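Local coordinates for PhnB protein (Bacillus cereus, PDB 3OMS), which is of unconfirmed function but has a glyoxalase-type fold and is a putative 3-demethylubiquinone-9 3-methyltransferase, at residues 20-25 with 40-45; 90-95 with 118-123; 124-127 with 131-134. One frame throughout, in Å; residues are numbered along the deposited sequence. Where two conformers were deposited one is given.

Contact 1 of 3, residues 20-25 with 40-45; sequences KAEEAM and ISRYDE
Glu22 and Arg42 form the polar half of this contact, a bidentate salt bridge reaching from the first turn of helix 21-29 to the end of strand 37-42. Arg42 presents the side of its guanidinium: NE donates to Glu22 OE1 at 2.8 Å along an almost straight line (177° at the hydrogen), and Arg42 NH2 donates to Glu22 OE2 at 2.7 Å. Both oxygens lie close to the guanidinium plane. The fit is less flat from the acid's side, because the two planes are turned 30° from each other and NH2 meets OE2 from above the carboxylate plane. Glu22 can span the gap because its CG stands anti to the backbone N (chi1 -175°) and the chain continues extended; the axes of the short helix and strand segments come no nearer than 11.2 Å.

The apolar half centres on the end of Ile40. Its CD1 lies 3.5 Å from Glu22 CD and 3.8 Å from Glu22 CG, so it touches both the last methylene and the carboxylate carbon. On the inner side Met25, present as selenomethionine, bends at its last torsion and brings CE to 3.7 Å from Ile40 CD1. Met25 rests on Ala57, Phe59 and Cys68, which places it between the helix and the neighbouring strands. Within its own strand, Ile40 CG1 stands 4.1 Å above one face of the Arg42 guanidinium, toward its rim.

Helix 21-29 is packed against the sheet containing strand 37-42 by an apolar contact in which Met25 is buried and Ile40 only partly so, with an ion pair at its more exposed border. Two bonds to separate oxygens restrict rotation of the carboxylate, and the adjacent arginine, together with a position near the helix N terminus, would probably favour an ionised Glu22.

Contact 2 of 3, residues 90-95 with 118-123; sequences ETEEEI and SKKFGW
Glu92 and Ile95, at the start of the helix that packs across the sheet of the second beta-alpha-beta-beta-beta module of this glyoxalase (vicinal oxygen chelate) fold, meet Lys120 at the corner leading into strand 121-125. The polar evidence is a salt bridge: Lys120 NZ donates to Glu92 OE1 at 2.7 Å, which accepts with its syn lone pair, on the side of the other oxygen. The two side chains cross at about a right angle. Lys120 leaves with CG anti to its backbone N (chi1 -164°) and then bends at chi2, which carries the ammonium up to the helix. NZ has a second salt-bridge partner, Asp96, whose OD1 lies close to Glu92 OE1; the shared ammonium would offset repulsion between these acids.

Beneath the charges the lysine chain packs on isoleucine, with Ile95 CG2 3.9 Å from Lys120 CG, while Ile95 CD1 lies 3.8 Å from the backbone oxygen Lys120 O. Leu112 touches both residues. Each segment also has a local side-chain-to-backbone bond. Thr91 is the helix N-cap, its OG1 accepting from Glu94 N at 3.1 Å, while at the corner an ST turn brings Lys120 N to Ser118 OG at 3.3 Å.

Contact 3 of 3, residues 124-127 with 131-134; sequences LNDK and SWQL
Leu124 and Trp132 form an antiparallel hydrogen-bonded pair, Leu124 N donating to Trp132 O at 2.9 Å and Trp132 N to Leu124 O at 2.8 Å, and beyond it Asn125 and Ser131 make a non-hydrogen-bonded pair with CA atoms 4.2 Å apart. On the Leu124 face of this beta hairpin, Leu124 CD1 packs 3.9 Å from Trp132 CB and approaches the indole obliquely. Both side chains also contact Leu102 of helix 92-103, so this face looks into the helix-sheet interior. On the other face, Ser131 OG makes a weak 3.5 Å bond to Leu124 O; its stronger partner is Trp123 NE1.

The indole edge meets Asp126, with Trp132 NE1 donating to Asp126 OD2 at 2.9 Å and 158° at the hydrogen. The oxygen is near the ring plane, yet NE1 lies 49° out of the carboxylate plane. Asp126 holds CG between its backbone N and carbonyl carbon (chi1 70°), within range of the hairpin turn: OD1 accepts from Tyr128 N, an Asx-turn bond, and from Val130 N, while OD2 also bonds Tyr28 OH. The buried carboxylate therefore has four polar partners, satisfying its oxygens and coupling the turn to the indole and to helix 21-29.

From the N terminus the chain runs through strand 11-17 into helix 21-29, and contact 1 closes the first loop when strand 37-42 returns beside that helix. Contact 2 closes a second, longer one after strand 83-89, joining helix 92-103 to the start of strand 121-125. Contact 3 follows at once as a tight hairpin with three residues between its segments. The loops come in series, without nesting or crossing. Contacts 2 and 3 share strand 121-125 and touch, for example where Gly122 O lies 2.9 Å from Leu134 N. Contacts 1 and 2 belong to different sheets, their centres about 31 Å apart; Tyr128 in the hairpin turn bonds Glu23, linking the two halves.

Contact 1 of 3, residues 20-25 with 40-45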
ATOM      1  N   LYS A  20     -14.327   1.163  10.107  1.00 33.82           N
ATOM      2  CA  LYS A  20     -13.520   2.233  10.690  1.00 33.15           C
ATOM      3  C   LYS A  20     -12.899   3.227   9.672  1.00 31.21           C
ATOM      4  O   LYS A  20     -12.056   4.040  10.069  1.00 30.09           O
ATOM      5  CB  LYS A  20     -12.408   1.611  11.541  1.00 33.44           C
ATOM      6  CG  LYS A  20     -12.928   0.629  12.643  1.00 38.79           C
ATOM      7  CD  LYS A  20     -13.050   1.310  13.934  1.00 44.13           C
ATOM      8  CE  LYS A  20     -13.564   0.326  15.052  1.00 48.38           C
ATOM      9  NZ  LYS A  20     -14.521   1.041  15.912  1.00 51.62           N
ATOM     10  N   ALA A  21     -13.304   3.167   8.399  1.00 29.47           N
ATOM     11  CA  ALA A  21     -12.641   3.964   7.350  1.00 29.32           C
ATOM     12  C   ALA A  21     -12.658   5.454   7.720  1.00 28.89           C
ATOM     13  O   ALA A  21     -11.651   6.154   7.628  1.00 28.42           O
ATOM     14  CB  ALA A  21     -13.298   3.758   5.970  1.00 27.08           C
ATOM     15  N   GLU A  22     -13.838   5.946   8.097  1.00 31.84           N
ATOM     16  CA  GLU A  22     -14.004   7.378   8.288  1.00 31.26           C
ATOM     17  C   GLU A  22     -13.182   7.830   9.497  1.00 31.96           C
ATOM     18  O   GLU A  22     -12.459   8.841   9.417  1.00 31.09           O
ATOM     19  CB  GLU A  22     -15.464   7.767   8.435  1.00 32.83           C
ATOM     20  CG  GLU A  22     -15.621   9.326   8.524  1.00 34.26           C
ATOM     21  CD  GLU A  22     -17.021   9.826   8.330  1.00 34.49           C
ATOM     22  OE1 GLU A  22     -17.953   9.011   8.087  1.00 34.28           O
ATOM     23  OE2 GLU A  22     -17.198  11.068   8.401  1.00 33.47           O
ATOM     24  N   GLU A  23     -13.276   7.082  10.612  1.00 31.52           N
ATOM     25  CA  GLU A  23     -12.469   7.397  11.778  1.00 32.69           C
ATOM     26  C   GLU A  23     -10.971   7.377  11.431  1.00 30.47           C
ATOM     27  O   GLU A  23     -10.201   8.237  11.859  1.00 29.39           O
ATOM     28  CB  GLU A  23     -12.770   6.396  12.899  1.00 34.62           C
ATOM     29  CG  GLU A  23     -12.082   6.664  14.237  1.00 38.36           C
ATOM     30  CD  GLU A  23     -12.240   5.429  15.152  1.00 41.46           C
ATOM     31  OE1 GLU A  23     -13.381   5.120  15.515  1.00 44.67           O
ATOM     32  OE2 GLU A  23     -11.257   4.748  15.426  1.00 41.24           O
ATOM     33  N   ALA A  24     -10.569   6.378  10.655  1.00 30.21           N
ATOM     34  CA  ALA A  24      -9.167   6.190  10.307  1.00 29.01           C
ATOM     35  C   ALA A  24      -8.661   7.325   9.476  1.00 27.85           C
ATOM     36  O   ALA A  24      -7.595   7.917   9.761  1.00 27.82           O
ATOM     37  CB  ALA A  24      -8.977   4.839   9.547  1.00 30.09           C
HETATM   38  N   MSE A  25      -9.466   7.711   8.474  1.00 28.04           N
HETATM   39  CA  MSE A  25      -9.131   8.841   7.634  1.00 29.54           C
HETATM   40  C   MSE A  25      -9.016  10.148   8.393  1.00 30.30           C
HETATM   41  O   MSE A  25      -8.086  10.932   8.189  1.00 30.95           O
HETATM   42  CB  MSE A  25     -10.218   8.986   6.555  1.00 29.72           C
HETATM   43  CG  MSE A  25      -9.948   9.883   5.477  1.00 35.29           C
HETATM   44 SE   MSE A  25     -11.217   9.361   3.994  0.65 34.42          SE
HETATM   45  CE  MSE A  25     -12.898   9.585   5.010  1.00 38.47           C
ATOM     46  N   ILE A  40     -16.271  11.871   0.203  1.00 30.08           N
ATOM     47  CA  ILE A  40     -16.708  10.721   1.023  1.00 30.61           C
ATOM     48  C   ILE A  40     -18.163  10.442   0.725  1.00 32.92           C
ATOM     49  O   ILE A  40     -18.987  11.377   0.721  1.00 33.39           O
ATOM     50  CB  ILE A  40     -16.495  10.987   2.547  1.00 30.92           C
ATOM     51  CG1 ILE A  40     -17.053   9.826   3.405  1.00 31.11           C
ATOM     52  CG2 ILE A  40     -17.169  12.334   2.962  1.00 32.39           C
ATOM     53  CD1 ILE A  40     -16.562   9.813   4.855  1.00 32.41           C
ATOM     54  N   SER A  41     -18.492   9.192   0.393  1.00 33.62           N
ATOM     55  CA  SER A  41     -19.901   8.782   0.299  0.60 36.66           C
ATOM     56  C   SER A  41     -20.137   7.636   1.276  1.00 36.79           C
ATOM     57  O   SER A  41     -19.252   6.797   1.494  1.00 34.73           O
ATOM     58  CB  SER A  41     -20.280   8.371  -1.122  0.60 37.90           C
ATOM     59  OG  SER A  41     -19.308   7.489  -1.634  0.60 40.12           O
ATOM     60  N   ARG A  42     -21.321   7.648   1.900  1.00 39.12           N
ATOM     61  CA  ARG A  42     -21.688   6.737   2.983  1.00 39.93           C
ATOM     62  C   ARG A  42     -22.971   6.008   2.646  1.00 42.78           C
ATOM     63  O   ARG A  42     -23.854   6.578   2.011  1.00 42.59           O
ATOM     64  CB  ARG A  42     -21.940   7.526   4.258  1.00 40.48           C
ATOM     65  CG  ARG A  42     -20.775   8.370   4.703  1.00 40.30           C
ATOM     66  CD  ARG A  42     -21.047   8.988   6.056  1.00 40.57           C
ATOM     67  NE  ARG A  42     -19.993   9.921   6.445  1.00 40.95           N
ATOM     68  CZ  ARG A  42     -19.957  11.212   6.098  1.00 42.60           C
ATOM     69  NH1 ARG A  42     -20.894  11.723   5.318  1.00 44.17           N
ATOM     70  NH2 ARG A  42     -18.961  11.998   6.522  1.00 40.35           N
ATOM     71  N   TYR A  43     -23.077   4.764   3.110  1.00 43.90           N
ATOM     72  CA  TYR A  43     -24.221   3.932   2.822  1.00 47.81           C
ATOM     73  C   TYR A  43     -25.433   4.514   3.517  1.00 50.66           C
ATOM     74  O   TYR A  43     -25.357   4.869   4.704  1.00 50.83           O
ATOM     75  CB  TYR A  43     -23.987   2.488   3.299  1.00 47.54           C
ATOM     76  CG  TYR A  43     -23.067   1.712   2.386  1.00 46.38           C
ATOM     77  CD1 TYR A  43     -23.512   1.267   1.132  1.00 47.02           C
ATOM     78  CD2 TYR A  43     -21.749   1.486   2.742  1.00 43.61           C
ATOM     79  CE1 TYR A  43     -22.685   0.560   0.303  1.00 47.43           C
ATOM     80  CE2 TYR A  43     -20.895   0.788   1.913  1.00 42.93           C
ATOM     81  CZ  TYR A  43     -21.372   0.326   0.700  1.00 44.37           C
ATOM     82  OH  TYR A  43     -20.510  -0.353  -0.115  1.00 48.78           O
ATOM     83  N   ASP A  44     -26.528   4.618   2.781  1.00 55.43           N
ATOM     84  CA  ASP A  44     -27.825   4.962   3.393  1.00 59.54           C
ATOM     85  C   ASP A  44     -28.483   3.714   4.001  1.00 62.60           C
ATOM     86  O   ASP A  44     -27.828   2.682   4.165  1.00 60.84           O
ATOM     87  CB  ASP A  44     -28.747   5.639   2.365  1.00 61.98           C
ATOM     88  CG  ASP A  44     -29.206   4.692   1.279  1.00 63.95           C
ATOM     89  OD1 ASP A  44     -29.455   5.183   0.167  1.00 65.65           O
ATOM     90  OD2 ASP A  44     -29.281   3.459   1.526  1.00 65.55           O
ATOM     91  N   GLU A  45     -29.788   3.818   4.314  1.00 66.80           N
ATOM     92  CA  GLU A  45     -30.556   2.769   5.032  1.00 70.43           C
ATOM     93  C   GLU A  45     -30.678   1.393   4.334  1.00 71.35           C
ATOM     94  O   GLU A  45     -30.886   0.374   5.017  1.00 72.63           O
ATOM     95  CB  GLU A  45     -31.976   3.286   5.352  1.00 73.83           C
ATOM     96  CG  GLU A  45     -32.896   3.434   4.123  1.00 78.02           C
ATOM     97  CD  GLU A  45     -34.164   4.234   4.418  1.00 84.20           C
ATOM     98  OE1 GLU A  45     -35.279   3.776   4.059  1.00 88.49           O
ATOM     99  OE2 GLU A  45     -34.043   5.329   5.013  1.00 86.59           O
TER

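Contact 2 of 3, residues 90-95 with 118-123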
ATOM      1  N   GLU A  90      10.992  15.134   8.289  1.00 48.98           N
ATOM      2  CA  GLU A  90      12.032  16.174   8.146  0.50 51.37           C
ATOM      3  C   GLU A  90      12.772  16.434   9.457  1.00 52.46           C
ATOM      4  O   GLU A  90      13.979  16.797   9.472  1.00 54.35           O
ATOM      5  CB  GLU A  90      11.398  17.513   7.721  0.50 52.98           C
ATOM      6  CG  GLU A  90      10.874  17.592   6.278  0.50 54.92           C
ATOM      7  CD  GLU A  90       9.622  16.767   6.047  0.50 53.84           C
ATOM      8  OE1 GLU A  90       8.548  17.156   6.547  0.50 53.65           O
ATOM      9  OE2 GLU A  90       9.715  15.728   5.353  0.50 56.21           O
ATOM     10  N   THR A  91      12.030  16.316  10.566  1.00 49.87           N
ATOM     11  CA  THR A  91      12.577  16.625  11.897  1.00 50.82           C
ATOM     12  C   THR A  91      12.276  15.555  12.936  1.00 49.69           C
ATOM     13  O   THR A  91      11.298  14.782  12.800  1.00 46.02           O
ATOM     14  CB  THR A  91      12.015  17.924  12.461  1.00 52.10           C
ATOM     15  OG1 THR A  91      10.600  17.799  12.613  1.00 47.86           O
ATOM     16  CG2 THR A  91      12.351  19.139  11.545  1.00 53.15           C
ATOM     17  N   GLU A  92      13.165  15.506  13.926  1.00 50.97           N
ATOM     18  CA  GLU A  92      13.030  14.681  15.117  1.00 51.37           C
ATOM     19  C   GLU A  92      11.695  14.911  15.796  1.00 49.75           C
ATOM     20  O   GLU A  92      11.018  13.960  16.171  1.00 48.34           O
ATOM     21  CB  GLU A  92      14.157  14.997  16.104  1.00 54.97           C
ATOM     22  CG  GLU A  92      15.347  14.045  16.001  1.00 59.44           C
ATOM     23  CD  GLU A  92      15.264  12.902  17.008  1.00 64.12           C
ATOM     24  OE1 GLU A  92      14.197  12.243  17.096  1.00 67.49           O
ATOM     25  OE2 GLU A  92      16.260  12.674  17.725  1.00 68.78           O
ATOM     26  N   GLU A  93      11.302  16.167  15.930  1.00 50.38           N
ATOM     27  CA  GLU A  93      10.014  16.480  16.519  1.00 49.79           C
ATOM     28  C   GLU A  93       8.879  15.824  15.759  1.00 45.95           C
ATOM     29  O   GLU A  93       7.972  15.258  16.367  1.00 42.42           O
ATOM     30  CB  GLU A  93       9.786  17.978  16.568  1.00 53.23           C
ATOM     31  CG  GLU A  93       8.346  18.384  16.903  1.00 56.47           C
ATOM     32  CD  GLU A  93       8.214  19.859  17.303  1.00 63.88           C
ATOM     33  OE1 GLU A  93       9.222  20.471  17.738  1.00 69.26           O
ATOM     34  OE2 GLU A  93       7.087  20.399  17.182  1.00 67.85           O
ATOM     35  N   GLU A  94       8.918  15.905  14.425  1.00 43.47           N
ATOM     36  CA  GLU A  94       7.846  15.347  13.650  1.00 40.73           C
ATOM     37  C   GLU A  94       7.804  13.827  13.837  1.00 37.44           C
ATOM     38  O   GLU A  94       6.732  13.272  14.004  1.00 35.06           O
ATOM     39  CB  GLU A  94       7.997  15.690  12.165  1.00 40.96           C
ATOM     40  CG  GLU A  94       7.005  14.966  11.257  1.00 41.93           C
ATOM     41  CD  GLU A  94       7.379  15.017   9.752  1.00 45.78           C
ATOM     42  OE1 GLU A  94       8.423  15.592   9.354  1.00 48.38           O
ATOM     43  OE2 GLU A  94       6.646  14.401   8.984  1.00 48.13           O
ATOM     44  N   ILE A  95       8.947  13.151  13.761  1.00 37.24           N
ATOM     45  CA  ILE A  95       8.942  11.685  13.814  1.00 35.25           C
ATOM     46  C   ILE A  95       8.479  11.219  15.201  1.00 34.67           C
ATOM     47  O   ILE A  95       7.659  10.284  15.320  1.00 32.14           O
ATOM     48  CB  ILE A  95      10.293  11.023  13.364  1.00 35.38           C
ATOM     49  CG1 ILE A  95      10.087   9.490  13.273  1.00 36.10           C
ATOM     50  CG2 ILE A  95      11.482  11.348  14.344  1.00 37.15           C
ATOM     51  CD1 ILE A  95      11.189   8.687  12.489  1.00 37.43           C
ATOM     52  N   SER A 118      19.993   3.472  10.383  1.00 57.42           N
ATOM     53  CA  SER A 118      19.241   4.734  10.499  1.00 55.60           C
ATOM     54  C   SER A 118      19.463   5.425  11.837  1.00 55.85           C
ATOM     55  O   SER A 118      19.458   4.773  12.881  1.00 55.93           O
ATOM     56  CB  SER A 118      17.737   4.479  10.375  1.00 53.17           C
ATOM     57  OG  SER A 118      17.003   5.703  10.345  1.00 52.30           O
ATOM     58  N   LYS A 119      19.596   6.746  11.802  1.00 55.27           N
ATOM     59  CA  LYS A 119      19.706   7.533  13.042  1.00 55.94           C
ATOM     60  C   LYS A 119      18.415   7.451  13.861  1.00 51.81           C
ATOM     61  O   LYS A 119      18.432   7.479  15.093  1.00 50.42           O
ATOM     62  CB  LYS A 119      20.056   9.006  12.751  1.00 58.27           C
ATOM     63  CG  LYS A 119      18.928   9.908  12.175  1.00 59.95           C
ATOM     64  CD  LYS A 119      19.406  11.405  12.069  1.00 66.26           C
ATOM     65  CE  LYS A 119      19.783  11.803  10.613  1.00 68.92           C
ATOM     66  NZ  LYS A 119      20.732  12.971  10.569  1.00 73.25           N
ATOM     67  N   LYS A 120      17.297   7.358  13.152  1.00 47.05           N
ATOM     68  CA  LYS A 120      16.000   7.344  13.804  1.00 43.94           C
ATOM     69  C   LYS A 120      14.989   6.638  12.911  1.00 40.00           C
ATOM     70  O   LYS A 120      14.634   7.141  11.847  1.00 37.71           O
ATOM     71  CB  LYS A 120      15.540   8.755  14.097  1.00 44.96           C
ATOM     72  CG  LYS A 120      14.415   8.858  15.095  1.00 45.92           C
ATOM     73  CD  LYS A 120      14.878   9.124  16.502  1.00 48.74           C
ATOM     74  CE  LYS A 120      13.659   9.367  17.392  1.00 49.40           C
ATOM     75  NZ  LYS A 120      13.926  10.089  18.677  1.00 49.66           N
ATOM     76  N   PHE A 121      14.514   5.494  13.393  1.00 37.07           N
ATOM     77  CA  PHE A 121      13.583   4.624  12.656  1.00 34.06           C
ATOM     78  C   PHE A 121      12.683   3.853  13.599  1.00 32.70           C
ATOM     79  O   PHE A 121      13.103   3.443  14.700  1.00 31.55           O
ATOM     80  CB  PHE A 121      14.350   3.614  11.810  1.00 34.22           C
ATOM     81  CG  PHE A 121      13.476   2.583  11.137  1.00 34.62           C
ATOM     82  CD1 PHE A 121      12.904   2.855   9.890  1.00 34.45           C
ATOM     83  CD2 PHE A 121      13.265   1.332  11.725  1.00 34.71           C
ATOM     84  CE1 PHE A 121      12.104   1.901   9.230  1.00 32.87           C
ATOM     85  CE2 PHE A 121      12.468   0.370  11.079  1.00 33.87           C
ATOM     86  CZ  PHE A 121      11.895   0.660   9.814  1.00 33.18           C
ATOM     87  N   GLY A 122      11.448   3.637  13.170  1.00 29.91           N
ATOM     88  CA  GLY A 122      10.549   2.743  13.888  1.00 29.54           C
ATOM     89  C   GLY A 122       9.544   2.123  12.968  1.00 28.43           C
ATOM     90  O   GLY A 122       9.288   2.634  11.850  1.00 27.83           O
ATOM     91  N   TRP A 123       8.920   1.049  13.441  1.00 27.74           N
ATOM     92  CA  TRP A 123       7.959   0.293  12.628  1.00 26.69           C
ATOM     93  C   TRP A 123       6.867  -0.175  13.571  1.00 26.66           C
ATOM     94  O   TRP A 123       7.134  -0.718  14.638  1.00 26.84           O
ATOM     95  CB  TRP A 123       8.639  -0.910  11.963  1.00 28.05           C
ATOM     96  CG  TRP A 123       7.896  -1.546  10.832  1.00 29.85           C
ATOM     97  CD1 TRP A 123       6.576  -1.461  10.550  1.00 31.41           C
ATOM     98  CD2 TRP A 123       8.466  -2.379   9.813  1.00 38.33           C
ATOM     99  NE1 TRP A 123       6.270  -2.221   9.442  1.00 32.52           N
ATOM    100  CE2 TRP A 123       7.418  -2.792   8.972  1.00 36.57           C
ATOM    101  CE3 TRP A 123       9.771  -2.799   9.522  1.00 40.22           C
ATOM    102  CZ2 TRP A 123       7.638  -3.580   7.815  1.00 40.09           C
ATOM    103  CZ3 TRP A 123       9.984  -3.625   8.398  1.00 43.69           C
ATOM    104  CH2 TRP A 123       8.916  -4.000   7.564  1.00 41.90           C
TER

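Contact 3 of 3, residues 124-127 with 131-134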
ATOM      1  N   LEU A 124       5.632   0.096  13.201  1.00 25.87           N
ATOM      2  CA  LEU A 124       4.494  -0.307  14.023  1.00 25.23           C
ATOM      3  C   LEU A 124       3.301  -0.666  13.171  1.00 25.72           C
ATOM      4  O   LEU A 124       3.300  -0.399  11.939  1.00 25.47           O
ATOM      5  CB  LEU A 124       4.101   0.849  14.950  1.00 25.73           C
ATOM      6  CG  LEU A 124       3.831   2.260  14.372  1.00 27.41           C
ATOM      7  CD1 LEU A 124       2.434   2.264  13.696  1.00 28.43           C
ATOM      8  CD2 LEU A 124       3.868   3.294  15.509  1.00 29.47           C
ATOM      9  N   ASN A 125       2.308  -1.283  13.812  1.00 25.19           N
ATOM     10  CA  ASN A 125       0.945  -1.333  13.282  1.00 25.06           C
ATOM     11  C   ASN A 125       0.077  -0.416  14.066  1.00 26.02           C
ATOM     12  O   ASN A 125       0.158  -0.393  15.288  1.00 26.16           O
ATOM     13  CB  ASN A 125       0.367  -2.749  13.391  1.00 25.52           C
ATOM     14  CG  ASN A 125       1.151  -3.793  12.605  1.00 25.64           C
ATOM     15  OD1 ASN A 125       1.241  -4.953  13.051  1.00 33.67           O
ATOM     16  ND2 ASN A 125       1.620  -3.458  11.430  1.00 24.05           N
ATOM     17  N   ASP A 126      -0.728   0.401  13.405  1.00 25.07           N
ATOM     18  CA  ASP A 126      -1.585   1.305  14.156  1.00 25.27           C
ATOM     19  C   ASP A 126      -2.812   0.552  14.718  1.00 25.47           C
ATOM     20  O   ASP A 126      -2.974  -0.676  14.549  1.00 27.16           O
ATOM     21  CB  ASP A 126      -1.922   2.540  13.311  1.00 24.66           C
ATOM     22  CG  ASP A 126      -2.842   2.224  12.149  1.00 25.16           C
ATOM     23  OD1 ASP A 126      -3.467   1.127  12.204  1.00 24.13           O
ATOM     24  OD2 ASP A 126      -2.950   3.096  11.241  1.00 26.42           O
ATOM     25  N   LYS A 127      -3.660   1.273  15.419  1.00 28.72           N
ATOM     26  CA  LYS A 127      -4.819   0.681  16.075  1.00 30.25           C
ATOM     27  C   LYS A 127      -5.769  -0.002  15.085  1.00 31.22           C
ATOM     28  O   LYS A 127      -6.647  -0.753  15.493  1.00 30.89           O
ATOM     29  CB  LYS A 127      -5.589   1.722  16.895  1.00 31.75           C
ATOM     30  CG  LYS A 127      -6.313   2.825  16.112  1.00 33.64           C
ATOM     31  CD  LYS A 127      -7.060   3.789  17.021  1.00 40.27           C
ATOM     32  CE  LYS A 127      -6.134   4.792  17.738  1.00 44.48           C
ATOM     33  NZ  LYS A 127      -5.417   5.844  16.941  1.00 42.56           N
ATOM     34  N   SER A 131       0.151  -0.952   8.745  1.00 23.43           N
ATOM     35  CA  SER A 131       1.588  -0.961   9.105  1.00 23.98           C
ATOM     36  C   SER A 131       2.295   0.290   8.562  1.00 25.36           C
ATOM     37  O   SER A 131       2.232   0.622   7.327  1.00 25.05           O
ATOM     38  CB  SER A 131       2.248  -2.187   8.552  1.00 25.22           C
ATOM     39  OG  SER A 131       3.470  -2.502   9.197  1.00 25.21           O
ATOM     40  N   TRP A 132       2.995   0.955   9.480  1.00 25.93           N
ATOM     41  CA  TRP A 132       3.719   2.186   9.201  1.00 25.77           C
ATOM     42  C   TRP A 132       5.195   2.078   9.613  1.00 26.88           C
ATOM     43  O   TRP A 132       5.540   1.586  10.723  1.00 25.65           O
ATOM     44  CB  TRP A 132       3.118   3.316  10.005  1.00 26.74           C
ATOM     45  CG  TRP A 132       1.716   3.705   9.709  1.00 24.28           C
ATOM     46  CD1 TRP A 132       0.601   3.149  10.235  1.00 24.50           C
ATOM     47  CD2 TRP A 132       1.273   4.783   8.869  1.00 24.32           C
ATOM     48  NE1 TRP A 132      -0.512   3.808   9.794  1.00 25.11           N
ATOM     49  CE2 TRP A 132      -0.135   4.803   8.932  1.00 23.36           C
ATOM     50  CE3 TRP A 132       1.926   5.732   8.084  1.00 25.60           C
ATOM     51  CZ2 TRP A 132      -0.913   5.747   8.247  1.00 28.89           C
ATOM     52  CZ3 TRP A 132       1.154   6.642   7.361  1.00 28.31           C
ATOM     53  CH2 TRP A 132      -0.256   6.658   7.471  1.00 26.90           C
ATOM     54  N   GLN A 133       6.065   2.565   8.720  1.00 27.31           N
ATOM     55  CA  GLN A 133       7.488   2.688   9.014  1.00 28.70           C
ATOM     56  C   GLN A 133       7.787   4.167   8.969  1.00 29.29           C
ATOM     57  O   GLN A 133       7.279   4.921   8.120  1.00 29.60           O
ATOM     58  CB  GLN A 133       8.393   2.003   7.984  1.00 30.37           C
ATOM     59  CG  GLN A 133       8.233   0.485   7.900  1.00 29.44           C
ATOM     60  CD  GLN A 133       9.168  -0.102   6.876  1.00 30.49           C
ATOM     61  OE1 GLN A 133      10.393   0.025   6.988  1.00 31.51           O
ATOM     62  NE2 GLN A 133       8.600  -0.732   5.843  1.00 27.24           N
ATOM     63  N   LEU A 134       8.600   4.608   9.902  1.00 30.39           N
ATOM     64  CA  LEU A 134       8.918   6.032   9.993  1.00 31.84           C
ATOM     65  C   LEU A 134      10.406   6.185  10.100  1.00 32.81           C
ATOM     66  O   LEU A 134      11.042   5.444  10.829  1.00 32.94           O
ATOM     67  CB  LEU A 134       8.240   6.645  11.194  1.00 31.98           C
ATOM     68  CG  LEU A 134       6.718   6.722  11.125  1.00 35.37           C
ATOM     69  CD1 LEU A 134       6.103   5.438  11.660  1.00 34.96           C
ATOM     70  CD2 LEU A 134       6.317   7.926  11.926  1.00 38.21           C
TER